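Local coordinates for glycosyl hydrolase (Rhizobium leguminosarum bv. trifolii, PDB 5NDX), which probably hydrolyses O-glycosidic bonds as a family 39 glycoside hydrolase, a bacterial orthologue of human alpha-L-iduronidase, at residues E454-E457 / A458-D461; R114-R117 / D118-T121. The protein carries 2 engineered substitutions. All coordinates share one frame; numbering follows the deposited sequence.

Contact 1 of 2, residues E454-E457 / A458-D461; sequences EVWE and AQRD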
loop_
_atom_site.group_PDB
_atom_site.type_symbol
_atom_site.label_atom_id
_atom_site.label_comp_id
_atom_site.label_asym_id
_atom_site.label_seq_id
_atom_site.Cartn_x
_atom_site.Cartn_y
_atom_site.Cartn_z
ATOM N N GLU A 454 -12.875 11.425 -12.374
ATOM C CA GLU A 454 -13.613 11.764 -13.586
ATOM C C GLU A 454 -15.084 11.999 -13.238
ATOM O O GLU A 454 -15.735 12.942 -13.740
ATOM C CB GLU A 454 -13.520 10.701 -14.704
ATOM C CG GLU A 454 -12.169 10.643 -15.428
ATOM C CD GLU A 454 -11.055 9.887 -14.633
ATOM O OE1 GLU A 454 -11.252 9.455 -13.467
ATOM O OE2 GLU A 454 -9.935 9.767 -15.184
ATOM N N VAL A 455 -15.609 11.161 -12.363
ATOM C CA VAL A 455 -16.999 11.282 -11.985
ATOM C C VAL A 455 -17.224 12.634 -11.287
ATOM O O VAL A 455 -18.183 13.319 -11.561
ATOM C CB VAL A 455 -17.424 10.097 -11.105
ATOM C CG1 VAL A 455 -18.807 10.346 -10.538
ATOM C CG2 VAL A 455 -17.431 8.819 -11.933
ATOM N N TRP A 456 -16.361 12.952 -10.327
ATOM C CA TRP A 456 -16.412 14.199 -9.607
ATOM C C TRP A 456 -16.305 15.430 -10.511
ATOM O O TRP A 456 -17.070 16.390 -10.331
ATOM C CB TRP A 456 -15.264 14.230 -8.604
ATOM C CG TRP A 456 -15.124 15.505 -7.798
ATOM C CD1 TRP A 456 -16.017 16.021 -6.892
ATOM C CD2 TRP A 456 -14.006 16.394 -7.809
ATOM N NE1 TRP A 456 -15.509 17.152 -6.328
ATOM C CE2 TRP A 456 -14.271 17.404 -6.865
ATOM C CE3 TRP A 456 -12.802 16.430 -8.521
ATOM C CZ2 TRP A 456 -13.372 18.466 -6.625
ATOM C CZ3 TRP A 456 -11.902 17.478 -8.280
ATOM C CH2 TRP A 456 -12.189 18.472 -7.319
ATOM N N GLU A 457 -15.381 15.398 -11.477
ATOM C CA GLU A 457 -15.210 16.519 -12.385
ATOM C C GLU A 457 -16.486 16.738 -13.198
ATOM O O GLU A 457 -16.781 17.844 -13.570
ATOM C CB GLU A 457 -14.025 16.317 -13.353
ATOM C CG GLU A 457 -12.686 16.506 -12.689
ATOM C CD GLU A 457 -11.482 16.337 -13.631
ATOM O OE1 GLU A 457 -11.552 16.640 -14.852
ATOM O OE2 GLU A 457 -10.450 15.895 -13.101
ATOM N N ALA A 458 -17.223 15.674 -13.489
ATOM C CA ALA A 458 -18.474 15.804 -14.271
ATOM C C ALA A 458 -19.673 16.135 -13.363
ATOM O O ALA A 458 -20.750 16.361 -13.879
ATOM C CB ALA A 458 -18.759 14.540 -15.102
ATOM N N GLN A 459 -19.518 16.154 -12.044
ATOM C CA GLN A 459 -20.648 16.475 -11.179
ATOM C C GLN A 459 -20.885 18.000 -11.186
ATOM O O GLN A 459 -19.932 18.763 -10.997
ATOM C CB GLN A 459 -20.394 16.010 -9.749
ATOM C CG GLN A 459 -20.584 14.523 -9.549
ATOM C CD GLN A 459 -20.172 14.044 -8.175
ATOM O OE1 GLN A 459 -19.420 14.688 -7.458
ATOM N NE2 GLN A 459 -20.643 12.887 -7.824
ATOM N N ARG A 460 -22.129 18.436 -11.370
ATOM C CA ARG A 460 -22.433 19.886 -11.334
ATOM C C ARG A 460 -22.361 20.386 -9.906
ATOM O O ARG A 460 -22.897 19.750 -8.990
ATOM C CB ARG A 460 -23.788 20.220 -11.953
ATOM C CG ARG A 460 -24.103 21.739 -12.133
ATOM C CD ARG A 460 -25.440 21.942 -12.870
ATOM N NE ARG A 460 -26.533 21.225 -12.169
ATOM C CZ ARG A 460 -27.072 20.020 -12.483
ATOM N NH1 ARG A 460 -26.677 19.302 -13.542
ATOM N NH2 ARG A 460 -28.051 19.516 -11.715
ATOM N N ASP A 461 -21.630 21.481 -9.702
ATOM C CA ASP A 461 -21.509 22.079 -8.388
ATOM C C ASP A 461 -22.808 22.813 -8.160
ATOM O O ASP A 461 -23.132 23.784 -8.874
ATOM C CB ASP A 461 -20.320 23.024 -8.343
ATOM C CG ASP A 461 -20.107 23.633 -7.001
ATOM O OD1 ASP A 461 -21.008 23.545 -6.137
ATOM O OD2 ASP A 461 -19.026 24.252 -6.842
#
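Gln459 folds back beside Trp456 at the C-terminal end of helix 452-457, a compact example of how a helix terminus hands the chain over to a loop. The two side chains are set roughly perpendicular, with amide and indole planes 72° apart, and the amide oxygen OE1 of Gln459 lies at the edge of the indole, 3.7 Å from Trp456 CD1. With CG of Gln459 anti to its carbonyl carbon (chi1 -77°) and the chain extended beyond, the amide reaches back along the last turn, its NE2 4.1 Å from CG1 of Val455. NE2 is gripped twice, by the backbone oxygen of Gln482 and by Glu485 on helix 480-489, whereas OE1, though buried, meets no donor in the modelled structure. Replacing Gln459 by an alanine is likely to leave Gln482 O and Glu485 OE1 without their shared amide donor and to remove the packing beside Trp456 CD1. Trp456 in turn stacks on Trp320, meets Phe329 edge-to-face and gives its NE1 to Pro475 O, so that the indole is held from several sides. Along the backbone, Ala458 N still makes an i to i-4 bond to Glu454 O at 3.1 Å. One residue on, Gln459 N reaches back three residues to Trp456 O, 3.0 Å away, meeting that oxygen from above its carbonyl plane, at a C=O...N angle of 111°.

Contact 2 of 2, residues R114-R117 / D118-T121; sequences RRWR and DLVT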
loop_
_atom_site.group_PDB
_atom_site.type_symbol
_atom_site.label_atom_id
_atom_site.label_comp_id
_atom_site.label_asym_id
_atom_site.label_seq_id
_atom_site.Cartn_x
_atom_site.Cartn_y
_atom_site.Cartn_z
ATOM N N ARG A 114 24.342 5.886 24.763
ATOM C CA ARG A 114 23.841 4.867 25.703
ATOM C C ARG A 114 22.377 5.068 26.140
ATOM O O ARG A 114 21.657 4.100 26.373
ATOM C CB ARG A 114 24.744 4.765 26.951
ATOM C CG ARG A 114 25.864 3.744 26.804
ATOM C CD ARG A 114 26.707 3.517 28.083
ATOM N NE ARG A 114 28.077 3.913 27.767
ATOM C CZ ARG A 114 28.599 5.127 27.919
ATOM N NH1 ARG A 114 27.942 6.118 28.516
ATOM N NH2 ARG A 114 29.828 5.332 27.506
ATOM N N ARG A 115 21.974 6.320 26.287
ATOM C CA ARG A 115 20.597 6.679 26.567
ATOM C C ARG A 115 19.644 6.290 25.364
ATOM O O ARG A 115 18.541 5.776 25.576
ATOM C CB ARG A 115 20.555 8.176 26.877
ATOM C CG ARG A 115 19.220 8.733 27.341
ATOM C CD ARG A 115 19.316 10.054 28.138
ATOM N NE ARG A 115 17.966 10.563 28.483
ATOM C CZ ARG A 115 17.104 9.988 29.352
ATOM N NH1 ARG A 115 17.411 8.867 30.017
ATOM N NH2 ARG A 115 15.903 10.530 29.573
ATOM N N TRP A 116 20.110 6.509 24.133
ATOM C CA TRP A 116 19.409 6.097 22.916
ATOM C C TRP A 116 19.253 4.578 22.860
ATOM O O TRP A 116 18.145 4.087 22.648
ATOM C CB TRP A 116 20.103 6.601 21.640
ATOM C CG TRP A 116 19.271 6.343 20.427
ATOM C CD1 TRP A 116 19.380 5.288 19.562
ATOM C CD2 TRP A 116 18.173 7.136 19.964
ATOM N NE1 TRP A 116 18.435 5.390 18.574
ATOM C CE2 TRP A 116 17.665 6.503 18.803
ATOM C CE3 TRP A 116 17.557 8.307 20.422
ATOM C CZ2 TRP A 116 16.567 7.020 18.081
ATOM C CZ3 TRP A 116 16.476 8.839 19.690
ATOM C CH2 TRP A 116 16.001 8.193 18.527
ATOM N N ARG A 117 20.351 3.853 23.091
ATOM C CA ARG A 117 20.313 2.401 23.227
ATOM C C ARG A 117 19.222 1.982 24.219
ATOM O O ARG A 117 18.402 1.064 23.942
ATOM C CB ARG A 117 21.673 1.845 23.625
ATOM C CG ARG A 117 21.708 0.334 23.883
ATOM C CD ARG A 117 22.797 -0.064 24.902
ATOM N NE ARG A 117 22.619 0.584 26.212
ATOM C CZ ARG A 117 23.596 0.782 27.129
ATOM N NH1 ARG A 117 24.852 0.381 26.923
ATOM N NH2 ARG A 117 23.323 1.411 28.266
ATOM N N ASP A 118 19.173 2.676 25.344
ATOM C CA ASP A 118 18.221 2.308 26.387
ATOM C C ASP A 118 16.783 2.609 25.969
ATOM O O ASP A 118 15.899 1.873 26.333
ATOM C CB ASP A 118 18.540 3.012 27.706
ATOM C CG ASP A 118 19.854 2.516 28.356
ATOM O OD1 ASP A 118 20.386 1.429 28.009
ATOM O OD2 ASP A 118 20.329 3.236 29.242
ATOM N N LEU A 119 16.566 3.694 25.229
ATOM C CA LEU A 119 15.245 4.008 24.657
ATOM C C LEU A 119 14.746 2.868 23.719
ATOM O O LEU A 119 13.631 2.367 23.857
ATOM C CB LEU A 119 15.312 5.354 23.943
ATOM C CG LEU A 119 14.133 5.675 23.033
ATOM C CD1 LEU A 119 12.850 5.713 23.847
ATOM C CD2 LEU A 119 14.418 6.983 22.334
ATOM N N VAL A 120 15.633 2.395 22.851
ATOM C CA VAL A 120 15.313 1.325 21.910
ATOM C C VAL A 120 14.974 0.058 22.694
ATOM O O VAL A 120 13.944 -0.611 22.459
ATOM C CB VAL A 120 16.453 1.135 20.875
ATOM C CG1 VAL A 120 16.206 -0.082 19.985
ATOM C CG2 VAL A 120 16.597 2.385 20.010
ATOM N N THR A 121 15.811 -0.262 23.670
ATOM C CA THR A 121 15.560 -1.417 24.530
ATOM C C THR A 121 14.228 -1.288 25.244
ATOM O O THR A 121 13.444 -2.233 25.228
ATOM C CB THR A 121 16.723 -1.615 25.556
ATOM O OG1 THR A 121 17.907 -1.975 24.831
ATOM C CG2 THR A 121 16.404 -2.735 26.538
#
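Arg114 to Thr121 form two consecutive turns of one helix, in which four carbonyls of the first half receive the N-H groups of the second. The i to i-4 bonds straighten along the chain, from 145° at hydrogen in Asp118 N to Arg114 O up to 168° in Thr121 N to Arg117 O, the latter 2.9 Å long. Beside this series of backbone bonds Arg117 and Asp118 run alongside each other in the same direction. The guanidinium grips the carboxylate side-on, but both nitrogens converge on a single oxygen: NE is 3.0 Å and NH2 2.9 Å from Asp118 OD1. They arrive from the same face of the carboxylate, NH2 on its syn side, while OD1 stays near the guanidinium plane. The bend at chi3 (59°) carries the guanidinium of Arg117 back so that one face, near its rim, lies against CB of Arg114.

Helix 110-131 follows strand 91-95 of the parallel eight-stranded TIM barrel and packs against helix 155-171, which Trp116, Arg117 and Val120 all touch. Trp116 offers one indole face to Leu119, whose CD2 sits over it, offset toward the rim, in a CH-pi contact 4.1 Å from the centroid of the six-membered ring. Val120 sits at the pyrrole part instead, its CG2 3.8 Å from Trp116 NE1. Phe104 meets the same indole edge-to-face, and Ala165 and Cys166 touch it from helix 155-171. Further along, Thr121 OG1 is hydrogen-bonded to Gly169 O and lies 3.2 Å from Arg117 O.

Contact 2 comes first along the chain and closes long before contact 1 opens. Their centres are 53 Å apart on opposite sides of the chain's centre, and about 40 Å separates their nearest atoms. Contact 2 belongs to helix 110-131, between barrel strands 91-95 and 140-142; contact 1 follows strand 436-445 of the mixed beta sheet and leads through a loop toward helix 480-489. They share neither a helix nor a sheet, although both belong to the family 39 part of the chain. Both lie away from the ligand-binding pockets, so they illustrate local helix organisation in two separate parts of the fold: continuation at 114-121, termination at 454-461.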